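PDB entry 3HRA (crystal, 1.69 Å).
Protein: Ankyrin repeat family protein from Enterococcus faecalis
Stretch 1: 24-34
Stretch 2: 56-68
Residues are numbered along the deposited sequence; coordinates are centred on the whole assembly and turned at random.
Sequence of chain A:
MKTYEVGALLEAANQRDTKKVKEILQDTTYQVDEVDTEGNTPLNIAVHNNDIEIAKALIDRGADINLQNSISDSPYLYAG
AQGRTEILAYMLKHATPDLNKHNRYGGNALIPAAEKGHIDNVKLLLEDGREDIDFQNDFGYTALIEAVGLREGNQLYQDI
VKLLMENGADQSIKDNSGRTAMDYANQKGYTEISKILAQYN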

# COMPACT_ATOMS: atom_id res chain seq x y z
N ILE A 24 -18.59 3.89 -20.37
CA ILE A 24 -18.66 2.43 -20.38
C ILE A 24 -19.35 1.89 -19.13
O ILE A 24 -20.13 0.95 -19.21
N LEU A 25 -19.08 2.50 -17.98
CA LEU A 25 -19.61 2.01 -16.72
C LEU A 25 -21.13 2.19 -16.62
O LEU A 25 -21.79 1.57 -15.78
N GLN A 26 -21.69 3.01 -17.50
CA GLN A 26 -23.14 3.21 -17.54
C GLN A 26 -23.84 1.93 -18.03
O GLN A 26 -25.02 1.72 -17.77
N ASP A 27 -23.09 1.08 -18.72
CA ASP A 27 -23.56 -0.24 -19.15
C ASP A 27 -23.55 -1.20 -17.96
O ASP A 27 -22.48 -1.62 -17.49
N THR A 28 -24.75 -1.52 -17.46
CA THR A 28 -24.92 -2.28 -16.23
C THR A 28 -24.44 -3.73 -16.35
O THR A 28 -24.28 -4.41 -15.35
N THR A 29 -24.25 -4.18 -17.59
CA THR A 29 -23.82 -5.55 -17.87
C THR A 29 -22.30 -5.67 -17.94
O THR A 29 -21.77 -6.78 -17.97
N TYR A 30 -21.60 -4.53 -17.96
CA TYR A 30 -20.14 -4.57 -18.16
C TYR A 30 -19.37 -5.25 -17.01
O TYR A 30 -19.57 -4.94 -15.83
N GLN A 31 -18.48 -6.18 -17.35
CA GLN A 31 -17.64 -6.84 -16.37
C GLN A 31 -16.41 -5.96 -16.11
O GLN A 31 -15.50 -5.89 -16.94
N VAL A 32 -16.39 -5.28 -14.96
CA VAL A 32 -15.40 -4.22 -14.76
C VAL A 32 -13.98 -4.73 -14.48
O VAL A 32 -13.00 -3.99 -14.58
N ASP A 33 -13.88 -6.00 -14.09
CA ASP A 33 -12.58 -6.54 -13.71
C ASP A 33 -11.93 -7.42 -14.80
O ASP A 33 -11.24 -8.38 -14.49
N GLU A 34 -12.14 -7.07 -16.06
CA GLU A 34 -11.38 -7.69 -17.14
C GLU A 34 -9.89 -7.44 -16.91
O GLU A 34 -9.52 -6.46 -16.27
N LYS A 56 -12.18 5.97 -8.31
CA LYS A 56 -13.43 6.09 -7.54
C LYS A 56 -14.62 5.52 -8.33
O LYS A 56 -15.44 4.78 -7.78
N ALA A 57 -14.70 5.86 -9.62
CA ALA A 57 -15.79 5.37 -10.47
C ALA A 57 -15.84 3.84 -10.52
O ALA A 57 -16.92 3.24 -10.50
N LEU A 58 -14.67 3.22 -10.61
CA LEU A 58 -14.58 1.76 -10.74
C LEU A 58 -14.94 1.10 -9.42
O LEU A 58 -15.64 0.09 -9.40
N ILE A 59 -14.45 1.66 -8.31
CA ILE A 59 -14.78 1.13 -6.99
C ILE A 59 -16.28 1.21 -6.73
O ILE A 59 -16.88 0.28 -6.17
N ASP A 60 -16.90 2.32 -7.12
CA ASP A 60 -18.35 2.46 -6.97
C ASP A 60 -19.12 1.44 -7.81
O ASP A 60 -20.23 1.08 -7.47
N ARG A 61 -18.54 1.01 -8.93
CA ARG A 61 -19.18 0.00 -9.78
C ARG A 61 -18.80 -1.43 -9.41
O ARG A 61 -19.09 -2.36 -10.15
N GLY A 62 -18.11 -1.59 -8.29
CA GLY A 62 -17.85 -2.92 -7.75
C GLY A 62 -16.52 -3.57 -8.11
O GLY A 62 -16.35 -4.76 -7.91
N ALA A 63 -15.57 -2.78 -8.61
CA ALA A 63 -14.24 -3.29 -8.95
C ALA A 63 -13.57 -3.90 -7.71
O ALA A 63 -13.69 -3.38 -6.60
N ASP A 64 -12.89 -5.02 -7.89
CA ASP A 64 -12.29 -5.75 -6.77
C ASP A 64 -10.94 -5.13 -6.41
O ASP A 64 -10.00 -5.20 -7.21
N ILE A 65 -10.86 -4.50 -5.23
CA ILE A 65 -9.63 -3.84 -4.83
C ILE A 65 -8.53 -4.85 -4.46
O ILE A 65 -7.37 -4.49 -4.28
N ASN A 66 -8.90 -6.12 -4.39
CA ASN A 66 -7.96 -7.16 -3.96
C ASN A 66 -7.48 -8.08 -5.10
O ASN A 66 -6.78 -9.05 -4.85
N LEU A 67 -7.84 -7.76 -6.34
CA LEU A 67 -7.49 -8.64 -7.46
C LEU A 67 -6.04 -8.38 -7.85
O LEU A 67 -5.72 -7.32 -8.40
N GLN A 68 -5.17 -9.35 -7.57
CA GLN A 68 -3.73 -9.17 -7.77
C GLN A 68 -3.27 -9.38 -9.21
O GLN A 68 -3.72 -10.31 -9.89

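Packing between stretches 24-34 and 56-68 of the Enterococcus faecalis ankyrin repeat family protein, which together bury 513 Å² (both sides summed). From the first stretch, Leu25, Val32 and Asp33 direct their CA-to-CB bonds toward the second; Arg61 and Leu67 point theirs toward the first.

Side-chain carbon contacts line the interface, several of them between apolar groups. Leu25 (chi1 m, chi2 t) is buried against the second helix: its CD1 lies 3.8 Å from Ala57 CB and also touches the backbone at Ala57 O, 3.7 Å from Leu25 CD1, while Leu25 CD2 lies 4.0 Å from Leu58 CD2. Leu58 (m, t) starts out sideways, but its end comes nearer, which brings its methyl into this contact. Val32 (m) fills the next position along the interface, with CG2 3.8 Å from Ala63 CA and 4.1 Å from Ala63 CB. Leu67 (t, t) closes the far end, its CD1 in contact with Asp33 CB at 4.0 Å.

Hydrogen bonds from an arginine to backbone carbonyls form the second group. Arg61, the first residue to leave helical phi/psi after its helix, has the largest area covered by the other stretch, 124 Å². With chi1 at -91°, chi2 m and chi3 at -91°, its folded side chain reaches the backbone carbonyls of Leu25, Asp27 and Tyr30. Arg61 NE donates to Leu25 O at 2.9 Å with a nearly straight N-H...O angle of 169°. Arg61 NH2 donates to Tyr30 O at 3.3 Å and, in a weak bond bent to 128°, to Asp27 O at 2.9 Å. Asp27 and Tyr30 are the ends of a type I turn, and Arg61 NH2 engages the carbonyl oxygens of both; these oxygens lie at the guanidinium edge, near its plane. Leu25 CD2 and Val32 CG1 cover one face, Val32 CG1 standing 3.7 Å from Arg61 NH1. The Tyr30 side chain (chi1 t) leads away from this site, toward a weak hydrogen bond from Tyr30 OH to Glu34 OE1 (2.7 Å).

An aspartate and two waters make the remaining polar links. Asp33 (chi1 m) accepts the backbone amide of Asp64: Asp64 N lies 2.9 Å from Asp33 OD2 and makes a weak, longer bond of 3.5 Å to Asp33 OD1. Within its own stretch, Asp33 N donates to Gln31 OE1 at 3.1 Å. Two waters extend the carboxylate's reach. Water 1 donates to Asp33 OD1 (2.8 Å) and Asp64 O (2.7 Å); water 2 donates to Asp33 OD2 (2.9 Å) and Gly62 O (3.3 Å). Asp64 (t) turns the end of its own side chain away, and its OD1 accepts Asn66 N at 2.9 Å within the local turn.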

# COMPACT_ATOMS: atom_id res chain seq x y z
CB ILE A 24 -17.26 1.81 -20.52
CG1 ILE A 24 -16.66 2.14 -21.90
CG2 ILE A 24 -17.33 0.29 -20.29
CD1 ILE A 24 -15.16 1.89 -21.99
CB LEU A 25 -18.92 2.70 -15.54
CG LEU A 25 -17.46 2.31 -15.32
CD1 LEU A 25 -16.86 3.06 -14.15
CD2 LEU A 25 -17.34 0.79 -15.12
CB GLN A 26 -23.50 4.42 -18.42
CG GLN A 26 -24.97 4.81 -18.41
CD GLN A 26 -25.79 4.15 -19.53
OE1 GLN A 26 -27.01 4.35 -19.61
NE2 GLN A 26 -25.14 3.39 -20.39
CB ASP A 27 -22.67 -0.77 -20.28
CG ASP A 27 -22.92 -2.24 -20.61
OD1 ASP A 27 -23.96 -2.80 -20.19
OD2 ASP A 27 -22.06 -2.84 -21.29
CB THR A 28 -26.40 -2.31 -15.77
OG1 THR A 28 -27.21 -2.93 -16.78
CG2 THR A 28 -26.91 -0.90 -15.53
CB THR A 29 -24.42 -6.10 -19.20
OG1 THR A 29 -23.81 -5.47 -20.33
CG2 THR A 29 -25.94 -5.88 -19.25
CB TYR A 30 -19.55 -3.17 -18.44
CG TYR A 30 -18.25 -3.24 -19.21
CD1 TYR A 30 -18.24 -3.11 -20.59
CD2 TYR A 30 -17.04 -3.49 -18.56
CE1 TYR A 30 -17.06 -3.19 -21.30
CE2 TYR A 30 -15.86 -3.59 -19.27
CZ TYR A 30 -15.87 -3.44 -20.64
OH TYR A 30 -14.70 -3.54 -21.36
CB GLN A 31 -17.19 -8.21 -16.90
CG GLN A 31 -17.02 -9.27 -15.82
CD GLN A 31 -15.69 -9.21 -15.11
OE1 GLN A 31 -15.55 -8.57 -14.04
NE2 GLN A 31 -14.68 -9.89 -15.69
CB VAL A 32 -15.82 -3.25 -13.62
CG1 VAL A 32 -17.17 -2.60 -13.95
CG2 VAL A 32 -15.87 -3.97 -12.27
CB ASP A 33 -12.67 -7.30 -12.39
CG ASP A 33 -12.69 -6.36 -11.19
OD1 ASP A 33 -12.11 -5.26 -11.25
OD2 ASP A 33 -13.30 -6.73 -10.18
CB GLU A 34 -11.81 -7.10 -18.48
CG GLU A 34 -11.62 -5.59 -18.58
CD GLU A 34 -12.19 -5.02 -19.88
OE1 GLU A 34 -13.19 -5.57 -20.41
OE2 GLU A 34 -11.65 -4.02 -20.38
CB LYS A 56 -13.69 7.54 -7.13
CG LYS A 56 -12.71 8.08 -6.08
CD LYS A 56 -12.97 9.58 -5.83
CE LYS A 56 -12.11 10.08 -4.67
NZ LYS A 56 -12.26 11.55 -4.50
CB ALA A 57 -15.69 5.94 -11.88
CB LEU A 58 -13.18 1.35 -11.21
CG LEU A 58 -12.89 1.68 -12.68
CD1 LEU A 58 -11.41 1.61 -13.00
CD2 LEU A 58 -13.69 0.74 -13.59
CB ILE A 59 -13.98 1.84 -5.88
CG1 ILE A 59 -12.51 1.44 -5.97
CG2 ILE A 59 -14.52 1.45 -4.52
CD1 ILE A 59 -11.56 2.40 -5.21
CB ASP A 60 -18.80 3.88 -7.38
CG ASP A 60 -18.38 4.95 -6.38
OD1 ASP A 60 -17.85 4.62 -5.29
OD2 ASP A 60 -18.60 6.14 -6.69
CB ARG A 61 -18.85 0.24 -11.26
CG ARG A 61 -19.84 1.14 -11.97
CD ARG A 61 -21.13 0.38 -12.31
NE ARG A 61 -21.10 -0.24 -13.63
CZ ARG A 61 -20.91 -1.54 -13.84
NH1 ARG A 61 -20.71 -2.36 -12.83
NH2 ARG A 61 -20.91 -2.02 -15.08
CB ALA A 63 -13.36 -2.18 -9.54
CB ASP A 64 -12.10 -7.20 -7.19
CG ASP A 64 -11.62 -8.09 -6.06
OD1 ASP A 64 -11.32 -7.59 -4.95
OD2 ASP A 64 -11.56 -9.31 -6.29
CB ILE A 65 -9.84 -2.84 -3.65
CG1 ILE A 65 -10.28 -3.59 -2.39
CG2 ILE A 65 -10.84 -1.73 -4.04
CD1 ILE A 65 -10.02 -2.83 -1.10
CB ASN A 66 -8.60 -8.01 -2.84
CG ASN A 66 -8.96 -7.18 -1.63
OD1 ASN A 66 -8.10 -6.55 -1.04
ND2 ASN A 66 -10.24 -7.18 -1.26
CB LEU A 67 -8.44 -8.40 -8.64
CG LEU A 67 -8.48 -9.49 -9.73
CD1 LEU A 67 -9.67 -9.32 -10.67
CD2 LEU A 67 -7.20 -9.56 -10.55
CB GLN A 68 -2.94 -10.12 -6.85
CG GLN A 68 -3.13 -9.84 -5.39
CD GLN A 68 -2.60 -10.95 -4.51
OE1 GLN A 68 -1.57 -10.79 -3.85
NE2 GLN A 68 -3.29 -12.07 -4.49
O HOH W 1 -9.89 -4.48 -9.82
O HOH W 2 -16.23 -7.02 -10.31